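Local coordinates for protein cystathionine gamma-synthase (Xanthomonas oryzae pv. oryzae KACC 10331, PDB 6LD7) that probably uses pyridoxal 5'-phosphate to make cystathionine in the methionine biosynthesis pathway, at residues V98-Y112 / P149-R163. The protein carries 1 engineered substitution. Residues are numbered along the deposited sequence; the frame is centred on the assembly and turned at random.
Sequences VLQPGDTLVVPHDAY and PKLVLIETPSNPLLR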
loop_
_atom_site.group_PDB
_atom_site.type_symbol
_atom_site.label_atom_id
_atom_site.label_comp_id
_atom_site.label_asym_id
_atom_site.label_seq_id
_atom_site.Cartn_x
_atom_site.Cartn_y
_atom_site.Cartn_z
ATOM N N VAL C 98 25.388 -1.747 -22.367
ATOM C CA VAL C 98 26.690 -2.340 -22.706
ATOM C C VAL C 98 26.860 -2.562 -24.195
ATOM O O VAL C 98 27.992 -2.569 -24.578
ATOM C CB VAL C 98 26.905 -3.642 -21.933
ATOM C CG1 VAL C 98 28.174 -4.295 -22.317
ATOM C CG2 VAL C 98 26.982 -3.350 -20.473
ATOM N N LEU C 99 25.880 -3.017 -24.928
ATOM C CA LEU C 99 26.075 -3.506 -26.320
ATOM C C LEU C 99 25.626 -2.455 -27.338
ATOM O O LEU C 99 24.811 -1.572 -27.010
ATOM C CB LEU C 99 25.201 -4.740 -26.527
ATOM C CG LEU C 99 25.484 -5.926 -25.634
ATOM C CD1 LEU C 99 24.525 -7.074 -25.863
ATOM C CD2 LEU C 99 26.870 -6.416 -25.929
ATOM N N GLN C 100 26.094 -2.589 -28.561
ATOM C CA GLN C 100 25.661 -1.838 -29.767
ATOM C C GLN C 100 25.887 -2.708 -31.006
ATOM O O GLN C 100 26.662 -3.696 -30.918
ATOM C CB GLN C 100 26.482 -0.558 -29.847
ATOM C CG GLN C 100 27.957 -0.791 -30.086
ATOM C CD GLN C 100 28.637 0.553 -30.098
ATOM O OE1 GLN C 100 28.095 1.528 -29.627
ATOM N NE2 GLN C 100 29.796 0.647 -30.704
ATOM N N PRO C 101 25.278 -2.397 -32.182
ATOM C CA PRO C 101 25.446 -3.238 -33.378
ATOM C C PRO C 101 26.927 -3.444 -33.653
ATOM O O PRO C 101 27.726 -2.554 -33.410
ATOM C CB PRO C 101 24.687 -2.455 -34.492
ATOM C CG PRO C 101 23.583 -1.825 -33.644
ATOM C CD PRO C 101 24.354 -1.284 -32.449
ATOM N N GLY C 102 27.256 -4.623 -34.118
ATOM C CA GLY C 102 28.636 -5.099 -34.309
ATOM C C GLY C 102 29.212 -5.786 -33.071
ATOM O O GLY C 102 30.232 -6.441 -33.211
ATOM N N ASP C 103 28.635 -5.617 -31.879
ATOM C CA ASP C 103 29.122 -6.302 -30.662
ATOM C C ASP C 103 28.466 -7.678 -30.644
ATOM O O ASP C 103 27.348 -7.850 -31.102
ATOM C CB ASP C 103 28.747 -5.641 -29.344
ATOM C CG ASP C 103 29.431 -4.337 -29.097
ATOM O OD1 ASP C 103 30.385 -4.108 -29.786
ATOM O OD2 ASP C 103 28.975 -3.544 -28.219
ATOM N N THR C 104 29.117 -8.594 -29.944
ATOM C CA THR C 104 28.638 -9.962 -29.759
ATOM C C THR C 104 28.449 -10.195 -28.269
ATOM O O THR C 104 29.300 -9.800 -27.456
ATOM C CB THR C 104 29.651 -10.939 -30.409
ATOM O OG1 THR C 104 29.569 -10.837 -31.836
ATOM C CG2 THR C 104 29.265 -12.351 -30.107
ATOM N N LEU C 105 27.417 -10.934 -27.969
ATOM C CA LEU C 105 27.065 -11.367 -26.617
ATOM C C LEU C 105 27.159 -12.898 -26.590
ATOM O O LEU C 105 26.556 -13.578 -27.456
ATOM C CB LEU C 105 25.624 -10.941 -26.317
ATOM C CG LEU C 105 24.995 -11.606 -25.094
ATOM C CD1 LEU C 105 25.647 -11.026 -23.842
ATOM C CD2 LEU C 105 23.469 -11.364 -25.049
ATOM N N VAL C 106 27.810 -13.404 -25.565
ATOM C CA VAL C 106 27.844 -14.855 -25.331
ATOM C C VAL C 106 26.805 -15.206 -24.276
ATOM O O VAL C 106 26.808 -14.613 -23.254
ATOM C CB VAL C 106 29.243 -15.290 -24.877
ATOM C CG1 VAL C 106 29.267 -16.784 -24.706
ATOM C CG2 VAL C 106 30.282 -14.826 -25.862
ATOM N N VAL C 107 25.982 -16.198 -24.565
ATOM C CA VAL C 107 24.835 -16.657 -23.741
ATOM C C VAL C 107 25.013 -18.131 -23.457
ATOM O O VAL C 107 25.290 -18.887 -24.373
ATOM C CB VAL C 107 23.567 -16.438 -24.573
ATOM C CG1 VAL C 107 22.384 -16.973 -23.876
ATOM C CG2 VAL C 107 23.435 -14.960 -24.790
ATOM N N PRO C 108 24.742 -18.593 -22.226
ATOM C CA PRO C 108 24.734 -20.013 -21.933
ATOM C C PRO C 108 23.645 -20.710 -22.745
ATOM O O PRO C 108 22.589 -20.161 -22.828
ATOM C CB PRO C 108 24.377 -20.118 -20.447
ATOM C CG PRO C 108 24.733 -18.748 -19.922
ATOM C CD PRO C 108 24.436 -17.769 -21.057
ATOM N N HIS C 109 23.930 -21.916 -23.220
ATOM C CA HIS C 109 22.988 -22.800 -23.929
ATOM C C HIS C 109 21.731 -22.997 -23.080
ATOM O O HIS C 109 20.682 -23.126 -23.617
ATOM C CB HIS C 109 23.786 -24.036 -24.354
ATOM C CG HIS C 109 24.037 -25.012 -23.238
ATOM N ND1 HIS C 109 24.786 -24.698 -22.059
ATOM C CD2 HIS C 109 23.538 -26.246 -23.037
ATOM C CE1 HIS C 109 24.736 -25.720 -21.232
ATOM N NE2 HIS C 109 23.965 -26.661 -21.799
ATOM N N ASP C 110 21.796 -23.039 -21.763
ATOM C CA ASP C 110 20.608 -23.417 -20.958
ATOM C C ASP C 110 20.097 -22.179 -20.175
ATOM O O ASP C 110 19.511 -22.336 -19.128
ATOM C CB ASP C 110 21.009 -24.593 -20.055
ATOM C CG ASP C 110 22.187 -24.328 -19.116
ATOM O OD1 ASP C 110 22.772 -23.249 -19.195
ATOM O OD2 ASP C 110 22.521 -25.248 -18.279
ATOM N N ALA C 111 20.416 -20.957 -20.585
ATOM C CA ALA C 111 19.940 -19.749 -19.845
ATOM C C ALA C 111 18.386 -19.740 -19.756
ATOM O O ALA C 111 17.740 -20.283 -20.627
ATOM C CB ALA C 111 20.430 -18.483 -20.544
ATOM N N TYR C 112 17.859 -19.013 -18.797
ATOM C CA TYR C 112 16.436 -18.672 -18.631
ATOM C C TYR C 112 15.746 -18.373 -19.996
ATOM O O TYR C 112 16.280 -17.557 -20.797
ATOM C CB TYR C 112 16.350 -17.497 -17.631
ATOM C CG TYR C 112 14.913 -17.087 -17.426
ATOM C CD1 TYR C 112 13.947 -18.046 -17.064
ATOM C CD2 TYR C 112 14.500 -15.781 -17.684
ATOM C CE1 TYR C 112 12.607 -17.667 -16.904
ATOM C CE2 TYR C 112 13.185 -15.384 -17.516
ATOM C CZ TYR C 112 12.228 -16.332 -17.148
ATOM O OH TYR C 112 10.932 -15.916 -17.073
ATOM N N PRO C 149 34.115 -11.331 -27.895
ATOM C CA PRO C 149 32.775 -10.831 -27.603
ATOM C C PRO C 149 32.850 -9.603 -26.703
ATOM O O PRO C 149 33.839 -9.391 -26.007
ATOM C CB PRO C 149 32.095 -12.029 -26.913
ATOM C CG PRO C 149 33.238 -12.816 -26.314
ATOM C CD PRO C 149 34.442 -12.571 -27.209
ATOM N N LYS C 150 31.791 -8.793 -26.671
ATOM C CA LYS C 150 31.791 -7.628 -25.765
ATOM C C LYS C 150 31.391 -8.079 -24.364
ATOM O O LYS C 150 31.810 -7.468 -23.352
ATOM C CB LYS C 150 30.787 -6.610 -26.291
ATOM C CG LYS C 150 30.703 -5.346 -25.468
ATOM C CD LYS C 150 31.908 -4.501 -25.703
ATOM C CE LYS C 150 32.048 -3.549 -24.559
ATOM N NZ LYS C 150 31.302 -2.363 -24.929
ATOM N N LEU C 151 30.457 -9.010 -24.279
ATOM C CA LEU C 151 29.804 -9.301 -22.986
ATOM C C LEU C 151 29.572 -10.782 -22.963
ATOM O O LEU C 151 29.114 -11.294 -24.001
ATOM C CB LEU C 151 28.440 -8.549 -22.930
ATOM C CG LEU C 151 27.598 -8.737 -21.672
ATOM C CD1 LEU C 151 28.389 -8.258 -20.483
ATOM C CD2 LEU C 151 26.297 -7.914 -21.795
ATOM N N VAL C 152 29.733 -11.374 -21.791
ATOM C CA VAL C 152 29.426 -12.798 -21.522
ATOM C C VAL C 152 28.470 -12.856 -20.366
ATOM O O VAL C 152 28.765 -12.273 -19.340
ATOM C CB VAL C 152 30.706 -13.569 -21.157
ATOM C CG1 VAL C 152 30.367 -14.993 -20.802
ATOM C CG2 VAL C 152 31.713 -13.471 -22.248
ATOM N N LEU C 153 27.392 -13.564 -20.560
ATOM C CA LEU C 153 26.367 -13.788 -19.530
ATOM C C LEU C 153 26.654 -15.166 -18.901
ATOM O O LEU C 153 26.748 -16.191 -19.655
ATOM C CB LEU C 153 24.949 -13.720 -20.119
ATOM C CG LEU C 153 23.830 -14.297 -19.240
ATOM C CD1 LEU C 153 23.592 -13.407 -18.061
ATOM C CD2 LEU C 153 22.517 -14.444 -20.015
ATOM N N ILE C 154 26.649 -15.197 -17.569
ATOM C CA ILE C 154 26.695 -16.447 -16.800
ATOM C C ILE C 154 25.439 -16.581 -15.975
ATOM O O ILE C 154 25.093 -15.633 -15.270
ATOM C CB ILE C 154 27.910 -16.443 -15.905
ATOM C CG1 ILE C 154 29.178 -16.192 -16.682
ATOM C CG2 ILE C 154 27.965 -17.694 -15.079
ATOM C CD1 ILE C 154 30.314 -15.935 -15.798
ATOM N N GLU C 155 24.833 -17.749 -15.975
ATOM C CA GLU C 155 23.670 -18.001 -15.091
ATOM C C GLU C 155 23.967 -19.284 -14.328
ATOM O O GLU C 155 23.950 -20.455 -14.902
ATOM C CB GLU C 155 22.382 -18.082 -15.894
ATOM C CG GLU C 155 21.127 -18.266 -15.048
ATOM C CD GLU C 155 19.881 -18.470 -15.890
ATOM O OE1 GLU C 155 19.000 -19.289 -15.386
ATOM O OE2 GLU C 155 19.810 -17.815 -17.061
ATOM N N THR C 156 24.351 -19.125 -13.064
ATOM C CA THR C 156 24.702 -20.316 -12.266
ATOM C C THR C 156 24.087 -20.234 -10.892
ATOM O O THR C 156 24.341 -19.256 -10.192
ATOM C CB THR C 156 26.104 -20.427 -11.635
ATOM O OG1 THR C 156 27.100 -19.402 -11.708
ATOM C CG2 THR C 156 26.588 -21.821 -11.657
ATOM N N PRO C 157 23.562 -21.338 -10.339
ATOM C CA PRO C 157 23.242 -22.564 -11.061
ATOM C C PRO C 157 22.193 -22.366 -12.151
ATOM O O PRO C 157 21.399 -21.429 -12.050
ATOM C CB PRO C 157 22.577 -23.453 -9.981
ATOM C CG PRO C 157 23.067 -22.894 -8.692
ATOM C CD PRO C 157 23.109 -21.415 -8.971
ATOM N N SER C 158 22.144 -23.290 -13.092
ATOM C CA SER C 158 21.226 -23.243 -14.247
ATOM C C SER C 158 19.885 -23.846 -13.797
ATOM O O SER C 158 19.818 -24.554 -12.792
ATOM C CB SER C 158 21.875 -23.970 -15.464
ATOM O OG SER C 158 21.613 -25.375 -15.387
ATOM N N ASN C 159 18.852 -23.621 -14.560
ATOM C CA ASN C 159 17.490 -24.059 -14.254
ATOM C C ASN C 159 17.033 -24.853 -15.466
ATOM O O ASN C 159 17.232 -24.357 -16.547
ATOM C CB ASN C 159 16.586 -22.857 -14.004
ATOM C CG ASN C 159 15.153 -23.316 -14.220
ATOM O OD1 ASN C 159 14.634 -23.255 -15.336
ATOM N ND2 ASN C 159 14.625 -24.087 -13.313
ATOM N N PRO C 160 16.457 -26.079 -15.412
ATOM C CA PRO C 160 16.152 -26.783 -14.176
ATOM C C PRO C 160 17.172 -27.856 -13.723
ATOM O O PRO C 160 16.846 -28.624 -12.803
ATOM C CB PRO C 160 14.802 -27.433 -14.572
ATOM C CG PRO C 160 15.086 -27.893 -15.986
ATOM C CD PRO C 160 15.922 -26.763 -16.610
ATOM N N LEU C 161 18.315 -27.987 -14.398
ATOM C CA LEU C 161 19.268 -29.099 -14.096
ATOM C C LEU C 161 20.389 -28.684 -13.136
ATOM O O LEU C 161 21.186 -29.536 -12.853
ATOM C CB LEU C 161 19.849 -29.694 -15.368
ATOM C CG LEU C 161 18.823 -30.156 -16.404
ATOM C CD1 LEU C 161 19.551 -30.715 -17.616
ATOM C CD2 LEU C 161 17.880 -31.176 -15.842
ATOM N N LEU C 162 20.414 -27.469 -12.623
ATOM C CA LEU C 162 21.382 -27.000 -11.593
ATOM C C LEU C 162 22.820 -27.301 -12.019
ATOM O O LEU C 162 23.595 -27.623 -11.171
ATOM C CB LEU C 162 20.941 -27.658 -10.266
ATOM C CG LEU C 162 19.715 -26.895 -9.772
ATOM C CD1 LEU C 162 18.448 -27.651 -9.751
ATOM C CD2 LEU C 162 20.004 -26.081 -8.576
ATOM N N ARG C 163 23.171 -27.016 -13.260
ATOM C CA ARG C 163 24.586 -27.006 -13.742
ATOM C C ARG C 163 25.290 -25.833 -13.113
ATOM O O ARG C 163 24.707 -24.716 -12.994
ATOM C CB ARG C 163 24.710 -26.927 -15.280
ATOM C CG ARG C 163 23.866 -27.940 -16.060
ATOM C CD ARG C 163 24.542 -29.295 -16.097
ATOM N NE ARG C 163 24.066 -30.177 -15.088
ATOM C CZ ARG C 163 23.577 -31.454 -15.207
ATOM N NH1 ARG C 163 23.442 -32.127 -16.350
ATOM N NH2 ARG C 163 23.240 -32.043 -14.071
HETATM O O HOH W 1 19.125 -21.597 -16.533
#
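V106 sits between two rungs of a parallel ladder: its N reaches L151 O at 2.9 Å, and its O takes the N-H of L153 in an almost straight bond (N-H...O angle 173°). Strands 104-108 and 151-155 are neighbours in the seven-stranded mixed sheet of the PLP-binding domain, the fold type I core of this family. On one face L105 and L151 run side by side, CD1 packing on CG at 3.7 Å, with V98, last residue of helix 87-98, and L99 just after it closing over L151. On the other, V106 CG2 presses on P149 CB at a tight 3.5 Å while V106 CB meets V152 CG2. P108 interrupts the ladder, laying CD 3.1 Å from L153 O. Beyond it the two backbones diverge, and E155 bridges the gap: CG anti to the backbone N (chi1 -177°) and an extended chain carry the carboxylate to the start of helix 113-124. Y112 OH is hydrogen-bonded to R59 NH2 of the second subunit. Strand 129-133 flanks 104-108 on its other edge. A water lies within bonding distance of D110 O and E155 OE1 and accepts from N159 N; the other carboxylate oxygen, E155 OE2, receives Y112 N on its syn side at 2.9 Å.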